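Long-range contact in Glucanase/chitosanase (Paenibacillus fukuinensis, PDB 4ZZ8), which probably hydrolyses glycosidic bonds of polysaccharides such as chitosan and cellulose, this chain being its F5/8 type C carbohydrate-binding domain with bound glucosamine: residues S41-S46 and T125-S130. Residues are numbered along the deposited sequence; the frame is centred on the assembly and turned at random. Where two conformers were deposited one is given.
Sequences SAYGAS and TAYGYS. With GCS (2-amino-2-deoxy-beta-D-glucopyranose), chain C; GCS (2-amino-2-deoxy-beta-D-glucopyranose), chain B.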
loop_
_atom_site.group_PDB
_atom_site.type_symbol
_atom_site.label_atom_id
_atom_site.label_comp_id
_atom_site.label_asym_id
_atom_site.label_seq_id
_atom_site.Cartn_x
_atom_site.Cartn_y
_atom_site.Cartn_z
ATOM N N SER A 41 3.264 -9.939 3.396
ATOM C CA SER A 41 4.200 -10.378 2.335
ATOM C C SER A 41 4.980 -11.612 2.765
ATOM O O SER A 41 4.889 -12.072 3.916
ATOM C CB SER A 41 5.199 -9.262 2.049
ATOM O OG SER A 41 6.194 -9.109 3.087
ATOM N N ALA A 42 5.758 -12.174 1.835
ATOM C CA ALA A 42 6.820 -13.111 2.229
ATOM C C ALA A 42 7.796 -12.443 3.122
ATOM O O ALA A 42 7.948 -11.222 3.123
ATOM C CB ALA A 42 7.510 -13.680 1.001
ATOM N N TYR A 43 8.428 -13.287 3.979
ATOM C CA TYR A 43 9.475 -12.795 4.858
ATOM C C TYR A 43 10.756 -12.459 4.105
ATOM O O TYR A 43 10.971 -12.927 3.031
ATOM C CB TYR A 43 9.777 -13.829 5.892
ATOM C CG TYR A 43 8.735 -14.168 6.888
ATOM C CD1 TYR A 43 7.491 -13.582 6.953
ATOM C CD2 TYR A 43 9.063 -15.078 7.890
ATOM C CE1 TYR A 43 6.592 -13.925 7.935
ATOM C CE2 TYR A 43 8.148 -15.442 8.831
ATOM C CZ TYR A 43 6.930 -14.836 8.875
ATOM O OH TYR A 43 6.038 -15.159 9.871
ATOM N N GLY A 44 11.551 -11.602 4.672
ATOM C CA GLY A 44 12.903 -11.465 4.208
ATOM C C GLY A 44 13.272 -10.008 3.886
ATOM O O GLY A 44 12.516 -9.052 4.015
ATOM N N ALA A 45 14.491 -9.846 3.386
ATOM C CA ALA A 45 15.078 -8.526 3.234
ATOM C C ALA A 45 14.823 -7.864 1.887
ATOM O O ALA A 45 15.287 -6.722 1.701
ATOM C CB ALA A 45 16.609 -8.543 3.521
ATOM N N SER A 46 14.066 -8.501 1.008
ATOM C CA SER A 46 13.641 -7.946 -0.283
ATOM C C SER A 46 12.682 -6.810 -0.065
ATOM O O SER A 46 11.809 -6.912 0.825
ATOM C CB SER A 46 12.849 -9.004 -1.041
ATOM O OG SER A 46 12.278 -8.486 -2.217
ATOM N N THR A 125 11.003 -5.353 11.561
ATOM C CA THR A 125 11.102 -6.680 12.159
ATOM C C THR A 125 11.855 -7.555 11.242
ATOM O O THR A 125 12.146 -7.200 10.089
ATOM C CB THR A 125 9.687 -7.306 12.436
ATOM O OG1 THR A 125 9.138 -7.704 11.161
ATOM C CG2 THR A 125 8.785 -6.436 13.195
ATOM N N ALA A 126 12.157 -8.786 11.637
ATOM C CA ALA A 126 12.769 -9.680 10.772
ATOM C C ALA A 126 11.776 -10.610 10.002
ATOM O O ALA A 126 12.121 -11.735 9.688
ATOM C CB ALA A 126 13.766 -10.552 11.581
ATOM N N TYR A 127 10.504 -10.166 9.865
ATOM C CA TYR A 127 9.472 -10.973 9.192
ATOM C C TYR A 127 9.369 -10.414 7.787
ATOM O O TYR A 127 10.368 -10.363 7.099
ATOM C CB TYR A 127 8.170 -10.968 10.018
ATOM C CG TYR A 127 8.350 -11.569 11.415
ATOM C CD1 TYR A 127 8.657 -12.898 11.533
ATOM C CD2 TYR A 127 8.228 -10.800 12.560
ATOM C CE1 TYR A 127 8.889 -13.496 12.827
ATOM C CE2 TYR A 127 8.354 -11.405 13.849
ATOM C CZ TYR A 127 8.682 -12.738 13.934
ATOM O OH TYR A 127 8.896 -13.384 15.155
ATOM N N GLY A 128 8.182 -9.978 7.393
ATOM C CA GLY A 128 8.035 -9.292 6.125
ATOM C C GLY A 128 7.388 -7.952 6.397
ATOM O O GLY A 128 7.791 -7.211 7.338
ATOM N N TYR A 129 6.338 -7.595 5.587
ATOM C CA TYR A 129 5.575 -6.382 5.807
ATOM C C TYR A 129 4.124 -6.757 5.810
ATOM O O TYR A 129 3.719 -7.664 5.056
ATOM C CB TYR A 129 5.804 -5.394 4.668
ATOM C CG TYR A 129 7.235 -4.990 4.456
ATOM C CD1 TYR A 129 8.029 -5.730 3.638
ATOM C CD2 TYR A 129 7.785 -3.881 5.112
ATOM C CE1 TYR A 129 9.328 -5.368 3.386
ATOM C CE2 TYR A 129 9.081 -3.500 4.895
ATOM C CZ TYR A 129 9.835 -4.252 4.013
ATOM O OH TYR A 129 11.152 -3.833 3.772
ATOM N N SER A 130 3.309 -6.079 6.583
ATOM C CA SER A 130 1.867 -6.440 6.671
ATOM C C SER A 130 0.994 -5.252 7.024
ATOM O O SER A 130 1.380 -4.457 7.877
ATOM C CB SER A 130 1.687 -7.557 7.729
ATOM O OG SER A 130 0.351 -7.995 7.822
HETATM C C1 GCS C . 4.352 -13.774 12.404
HETATM C C2 GCS C . 3.204 -13.855 11.431
HETATM C C3 GCS C . 3.304 -12.632 10.508
HETATM C C4 GCS C . 3.421 -11.358 11.337
HETATM C C5 GCS C . 4.535 -11.423 12.371
HETATM C C6 GCS C . 4.596 -10.238 13.284
HETATM N N2 GCS C . 3.216 -15.068 10.667
HETATM O O3 GCS C . 2.137 -12.731 9.644
HETATM O O4 GCS C . 3.551 -10.249 10.457
HETATM O O5 GCS C . 4.311 -12.609 13.140
HETATM O O6 GCS C . 3.461 -10.131 14.099
HETATM C C1 GCS B . 6.007 -17.106 16.246
HETATM C C2 GCS B . 5.572 -15.756 16.681
HETATM C C3 GCS B . 4.718 -15.048 15.611
HETATM C C4 GCS B . 5.235 -15.253 14.210
HETATM C C5 GCS B . 5.483 -16.746 14.050
HETATM C C6 GCS B . 5.795 -17.190 12.643
HETATM N N2 GCS B . 4.770 -15.962 17.907
HETATM O O3 GCS B . 4.712 -13.646 15.843
HETATM O O4 GCS B . 4.124 -14.895 13.325
HETATM O O5 GCS B . 6.555 -17.090 14.939
HETATM O O6 GCS B . 6.859 -16.360 12.205
HETATM O O HOH W 1 12.589 -6.032 3.098
#
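Over one face of the Tyr43 ring lie CB and CD1 of Tyr127, CB sitting 4.1 Å from the ring centroid in a CH-pi contact; the two rings meet obliquely, planes at 59°. Tyr127 turns one face to C5 of GCS in chain C, as aromatic platforms in carbohydrate-binding modules do. At the edge of Tyr43, its OH accepts from N2 of that sugar (2.9 Å) and shares a hydrogen bond with O6 of GCS in chain B, bridging two glucosamine units. Ser46 O and Ser41 OG lie at the edge of the Tyr129 ring, near its plane, and Tyr129 OH is 2.7 Å from a water that also reaches Gly44 O. With CG anti to the carbonyl carbon in both (chi1 -66° and -61°), Tyr43 and Tyr127 lie side by side and point the same way, toward the sugars: a binding site built from aromatic side chains on two separate loops. At the backbone, Gly44 N donates to Tyr127 O at 3.0 Å. Ser41 grips both backbone polar groups of Tyr129, its own N donating to Tyr129 O and its side-chain OG accepting from Tyr129 N (2.9 Å) while donating to Ala42 O. An alanine in place of Ser41 would remove OG and is likely to leave Tyr129 N without its acceptor. These loops, following strands 39-40 and 115-123, come together at one end of the beta-sandwich, where Tyr129 packs against strands 48-54 and 115-123, and Glu21, Glu68 and Arg38 add further hydrogen bonds to the bound sugar.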